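DyP2 (Amycolatopsis sp. ATCC 39116, PDB 4G2C) is a multifunctional haem-containing dye-decolorising peroxidase from a lignin-reactive bacterium, which binds manganese and probably oxidises dyes and lignin-related substrates with hydrogen peroxide. Local coordinates at residues L341-A349 with Q452-N461. Residues are numbered along the deposited sequence; the frame is centred on the assembly and turned at random.
Sequences LGQKCPFHA and QKYAPEWGHN. With ACT (acetate ion), chain I; ACT (acetate ion), chain K.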
loop_
_atom_site.group_PDB
_atom_site.type_symbol
_atom_site.label_atom_id
_atom_site.label_comp_id
_atom_site.label_asym_id
_atom_site.label_seq_id
_atom_site.Cartn_x
_atom_site.Cartn_y
_atom_site.Cartn_z
ATOM N N LEU A 341 -16.831 16.133 14.229
ATOM C CA LEU A 341 -17.458 15.365 15.301
ATOM C C LEU A 341 -17.575 13.879 14.955
ATOM O O LEU A 341 -18.016 13.072 15.782
ATOM C CB LEU A 341 -18.848 15.933 15.600
ATOM C CG LEU A 341 -18.910 17.337 16.218
ATOM C CD1 LEU A 341 -20.316 17.920 16.138
ATOM C CD2 LEU A 341 -18.462 17.262 17.659
ATOM N N GLY A 342 -17.203 13.523 13.726
ATOM C CA GLY A 342 -17.237 12.133 13.301
ATOM C C GLY A 342 -18.631 11.538 13.184
ATOM O O GLY A 342 -18.804 10.325 13.273
ATOM N N GLN A 343 -19.628 12.383 12.955
ATOM C CA GLN A 343 -21.019 11.911 12.850
ATOM C C GLN A 343 -21.404 11.414 11.453
ATOM O O GLN A 343 -22.478 10.859 11.256
ATOM C CB GLN A 343 -21.983 12.991 13.325
ATOM C CG GLN A 343 -21.725 13.439 14.761
ATOM C CD GLN A 343 -22.668 14.560 15.206
ATOM O OE1 GLN A 343 -23.363 15.185 14.386
ATOM N NE2 GLN A 343 -22.700 14.812 16.511
ATOM N N LYS A 344 -20.518 11.620 10.492
ATOM C CA LYS A 344 -20.697 11.054 9.170
ATOM C C LYS A 344 -19.720 9.882 9.028
ATOM O O LYS A 344 -20.129 8.717 9.027
ATOM C CB LYS A 344 -20.464 12.124 8.096
ATOM C CG LYS A 344 -21.475 13.270 8.203
ATOM C CD LYS A 344 -21.259 14.357 7.168
ATOM C CE LYS A 344 -20.700 15.631 7.809
ATOM N NZ LYS A 344 -20.758 16.800 6.894
ATOM N N CYS A 345 -18.435 10.198 8.919
ATOM C CA CYS A 345 -17.384 9.186 8.969
ATOM C C CYS A 345 -16.815 9.131 10.379
ATOM O O CYS A 345 -16.302 10.136 10.886
ATOM C CB CYS A 345 -16.262 9.494 7.984
ATOM S SG CYS A 345 -14.972 8.204 7.956
ATOM N N PRO A 346 -16.903 7.956 11.022
ATOM C CA PRO A 346 -16.429 7.772 12.399
ATOM C C PRO A 346 -14.920 7.999 12.472
ATOM O O PRO A 346 -14.228 7.725 11.497
ATOM C CB PRO A 346 -16.753 6.296 12.695
ATOM C CG PRO A 346 -17.688 5.849 11.580
ATOM C CD PRO A 346 -17.335 6.689 10.406
ATOM N N PHE A 347 -14.425 8.485 13.609
ATOM C CA PHE A 347 -12.991 8.757 13.785
ATOM C C PHE A 347 -12.139 7.529 13.503
ATOM O O PHE A 347 -11.022 7.625 12.978
ATOM C CB PHE A 347 -12.711 9.246 15.208
ATOM C CG PHE A 347 -13.360 10.566 15.537
ATOM C CD1 PHE A 347 -12.872 11.751 14.989
ATOM C CD2 PHE A 347 -14.440 10.629 16.411
ATOM C CE1 PHE A 347 -13.469 12.969 15.284
ATOM C CE2 PHE A 347 -15.036 11.837 16.708
ATOM C CZ PHE A 347 -14.547 13.011 16.146
ATOM N N HIS A 348 -12.669 6.367 13.863
ATOM C CA HIS A 348 -11.903 5.134 13.764
ATOM C C HIS A 348 -12.058 4.383 12.442
ATOM O O HIS A 348 -11.514 3.285 12.311
ATOM C CB HIS A 348 -12.246 4.207 14.934
ATOM C CG HIS A 348 -13.697 4.211 15.290
ATOM N ND1 HIS A 348 -14.667 3.680 14.466
ATOM C CD2 HIS A 348 -14.349 4.712 16.367
ATOM C CE1 HIS A 348 -15.852 3.837 15.031
ATOM N NE2 HIS A 348 -15.687 4.466 16.181
ATOM N N ALA A 349 -12.800 4.941 11.479
ATOM C CA ALA A 349 -12.876 4.312 10.154
ATOM C C ALA A 349 -11.459 4.180 9.577
ATOM O O ALA A 349 -10.600 5.022 9.842
ATOM C CB ALA A 349 -13.784 5.101 9.209
ATOM N N GLN A 452 -16.609 0.000 20.281
ATOM C CA GLN A 452 -16.448 1.389 19.866
ATOM C C GLN A 452 -17.797 2.103 19.749
ATOM O O GLN A 452 -18.858 1.479 19.859
ATOM C CB GLN A 452 -15.687 1.455 18.533
ATOM C CG GLN A 452 -14.263 0.934 18.657
ATOM C CD GLN A 452 -13.565 0.733 17.321
ATOM O OE1 GLN A 452 -13.956 -0.122 16.506
ATOM N NE2 GLN A 452 -12.521 1.529 17.086
ATOM N N LYS A 453 -17.747 3.413 19.538
ATOM C CA LYS A 453 -18.956 4.210 19.397
ATOM C C LYS A 453 -19.189 4.631 17.962
ATOM O O LYS A 453 -18.247 4.935 17.233
ATOM C CB LYS A 453 -18.912 5.428 20.311
ATOM C CG LYS A 453 -19.236 5.051 21.756
ATOM C CD LYS A 453 -18.833 6.128 22.755
ATOM C CE LYS A 453 -18.843 5.553 24.167
ATOM N NZ LYS A 453 -18.429 6.561 25.179
ATOM N N TYR A 454 -20.457 4.644 17.571
ATOM C CA TYR A 454 -20.858 4.948 16.208
ATOM C C TYR A 454 -22.048 5.890 16.274
ATOM O O TYR A 454 -22.701 5.990 17.303
ATOM C CB TYR A 454 -21.257 3.655 15.472
ATOM C CG TYR A 454 -20.217 2.555 15.544
ATOM C CD1 TYR A 454 -20.030 1.822 16.713
ATOM C CD2 TYR A 454 -19.423 2.246 14.443
ATOM C CE1 TYR A 454 -19.088 0.818 16.783
ATOM C CE2 TYR A 454 -18.474 1.243 14.509
ATOM C CZ TYR A 454 -18.307 0.535 15.676
ATOM O OH TYR A 454 -17.365 -0.471 15.733
ATOM N N ALA A 455 -22.319 6.584 15.178
ATOM C CA ALA A 455 -23.508 7.413 15.062
ATOM C C ALA A 455 -24.482 6.657 14.189
ATOM O O ALA A 455 -24.268 6.541 12.990
ATOM C CB ALA A 455 -23.168 8.760 14.436
ATOM N N PRO A 456 -25.554 6.123 14.791
ATOM C CA PRO A 456 -26.517 5.334 14.020
ATOM C C PRO A 456 -27.135 6.160 12.898
ATOM O O PRO A 456 -27.439 5.619 11.840
ATOM C CB PRO A 456 -27.590 4.974 15.059
ATOM C CG PRO A 456 -26.933 5.155 16.385
ATOM C CD PRO A 456 -25.967 6.279 16.196
ATOM N N GLU A 457 -27.304 7.462 13.132
ATOM C CA GLU A 457 -27.965 8.344 12.170
ATOM C C GLU A 457 -26.996 9.353 11.516
ATOM O O GLU A 457 -26.471 10.252 12.191
ATOM C CB GLU A 457 -29.130 9.061 12.849
ATOM C CG GLU A 457 -29.726 10.166 12.020
ATOM C CD GLU A 457 -31.074 10.635 12.546
ATOM O OE1 GLU A 457 -31.259 10.705 13.786
ATOM O OE2 GLU A 457 -31.953 10.926 11.705
ATOM N N TRP A 458 -26.788 9.200 10.204
ATOM C CA TRP A 458 -25.741 9.917 9.469
ATOM C C TRP A 458 -25.870 11.410 9.650
ATOM O O TRP A 458 -26.883 12.011 9.288
ATOM C CB TRP A 458 -25.788 9.568 7.971
ATOM C CG TRP A 458 -24.599 10.018 7.157
ATOM C CD1 TRP A 458 -23.449 9.314 6.931
ATOM C CD2 TRP A 458 -24.462 11.246 6.414
ATOM N NE1 TRP A 458 -22.602 10.020 6.105
ATOM C CE2 TRP A 458 -23.194 11.210 5.774
ATOM C CE3 TRP A 458 -25.285 12.368 6.219
ATOM C CZ2 TRP A 458 -22.723 12.254 4.977
ATOM C CZ3 TRP A 458 -24.815 13.412 5.419
ATOM C CH2 TRP A 458 -23.539 13.345 4.809
ATOM N N GLY A 459 -24.833 12.009 10.214
ATOM C CA GLY A 459 -24.810 13.448 10.378
ATOM C C GLY A 459 -25.506 13.990 11.617
ATOM O O GLY A 459 -25.601 15.206 11.772
ATOM N N HIS A 460 -25.977 13.109 12.500
ATOM C CA HIS A 460 -26.649 13.533 13.743
ATOM C C HIS A 460 -25.881 13.138 15.001
ATOM O O HIS A 460 -24.955 12.330 14.943
ATOM C CB HIS A 460 -28.084 12.995 13.815
ATOM C CG HIS A 460 -29.022 13.688 12.884
ATOM N ND1 HIS A 460 -28.703 13.944 11.566
ATOM C CD2 HIS A 460 -30.261 14.197 13.080
ATOM C CE1 HIS A 460 -29.712 14.568 10.986
ATOM N NE2 HIS A 460 -30.669 14.737 11.883
ATOM N N ASN A 461 -26.279 13.698 16.140
ATOM C CA ASN A 461 -25.522 13.515 17.381
ATOM C C ASN A 461 -25.879 12.265 18.191
ATOM O O ASN A 461 -25.303 12.013 19.254
ATOM C CB ASN A 461 -25.630 14.761 18.271
ATOM C CG ASN A 461 -27.028 14.945 18.871
ATOM O OD1 ASN A 461 -27.901 14.077 18.739
ATOM N ND2 ASN A 461 -27.234 16.074 19.547
HETATM C C ACT I . -17.948 8.134 15.924
HETATM O O ACT I . -18.585 8.766 16.815
HETATM O OXT ACT I . -16.715 8.371 15.748
HETATM C CH3 ACT I . -18.640 7.113 15.070
HETATM C C ACT K . -18.767 18.958 12.087
HETATM O O ACT K . -17.778 19.611 11.660
HETATM O OXT ACT K . -18.599 17.768 12.469
HETATM C CH3 ACT K . -20.126 19.564 12.147
#
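His-348 meets three consecutive residues of 452-461, by one face and by its NE2/CE1 edge. Its NE2 donates to Lys-453 O at 2.8 Å, with the acceptor essentially in the imidazole plane, so the bond is made at the ring edge. One face of the imidazole is covered by Gln-452, whose CB and CD lie over it and whose amide plane is turned 32° from the ring; Gln-452 NE2 itself hydrogen-bonds to the carbonyls of Leu-440 and Pro-438. Against Tyr-454 the imidazole presents its CE1 edge to the phenol face, a T-shaped pair with planes at 68° and His-348 CE1 3.7 Å from Tyr-454 CE2. A leucine in place of His-348 would probably leave Lys-453 O without this donor and Tyr-454 without its edge-on aromatic partner. These residues join the loop before helix 350-354 to strand 453-454, half of a two-stranded antiparallel sheet with 464-465, away from the centre of the chain; the Tyr-454 side chain is about 13 Å from the bound manganese ion and takes no direct part in that site. At the other end, Lys-344 lays its aliphatic chain over the indole face of Trp-458: CG sits 3.8 Å from the six-membered ring centroid, 19° off the normal. The chain bends at chi3 beyond this contact, and NZ hydrogen-bonds to Ser-338 O, while Trp-458 NE1 donates to Leu-318 O. Beside this CH-pi contact, Gly-459 N, in the type II turn 457-460, donates to Gln-343 O at 2.8 Å, from above the carbonyl plane. The extended Gln-343 chain runs along His-460 O, placing NE2 3.4 Å from Asn-461 CB.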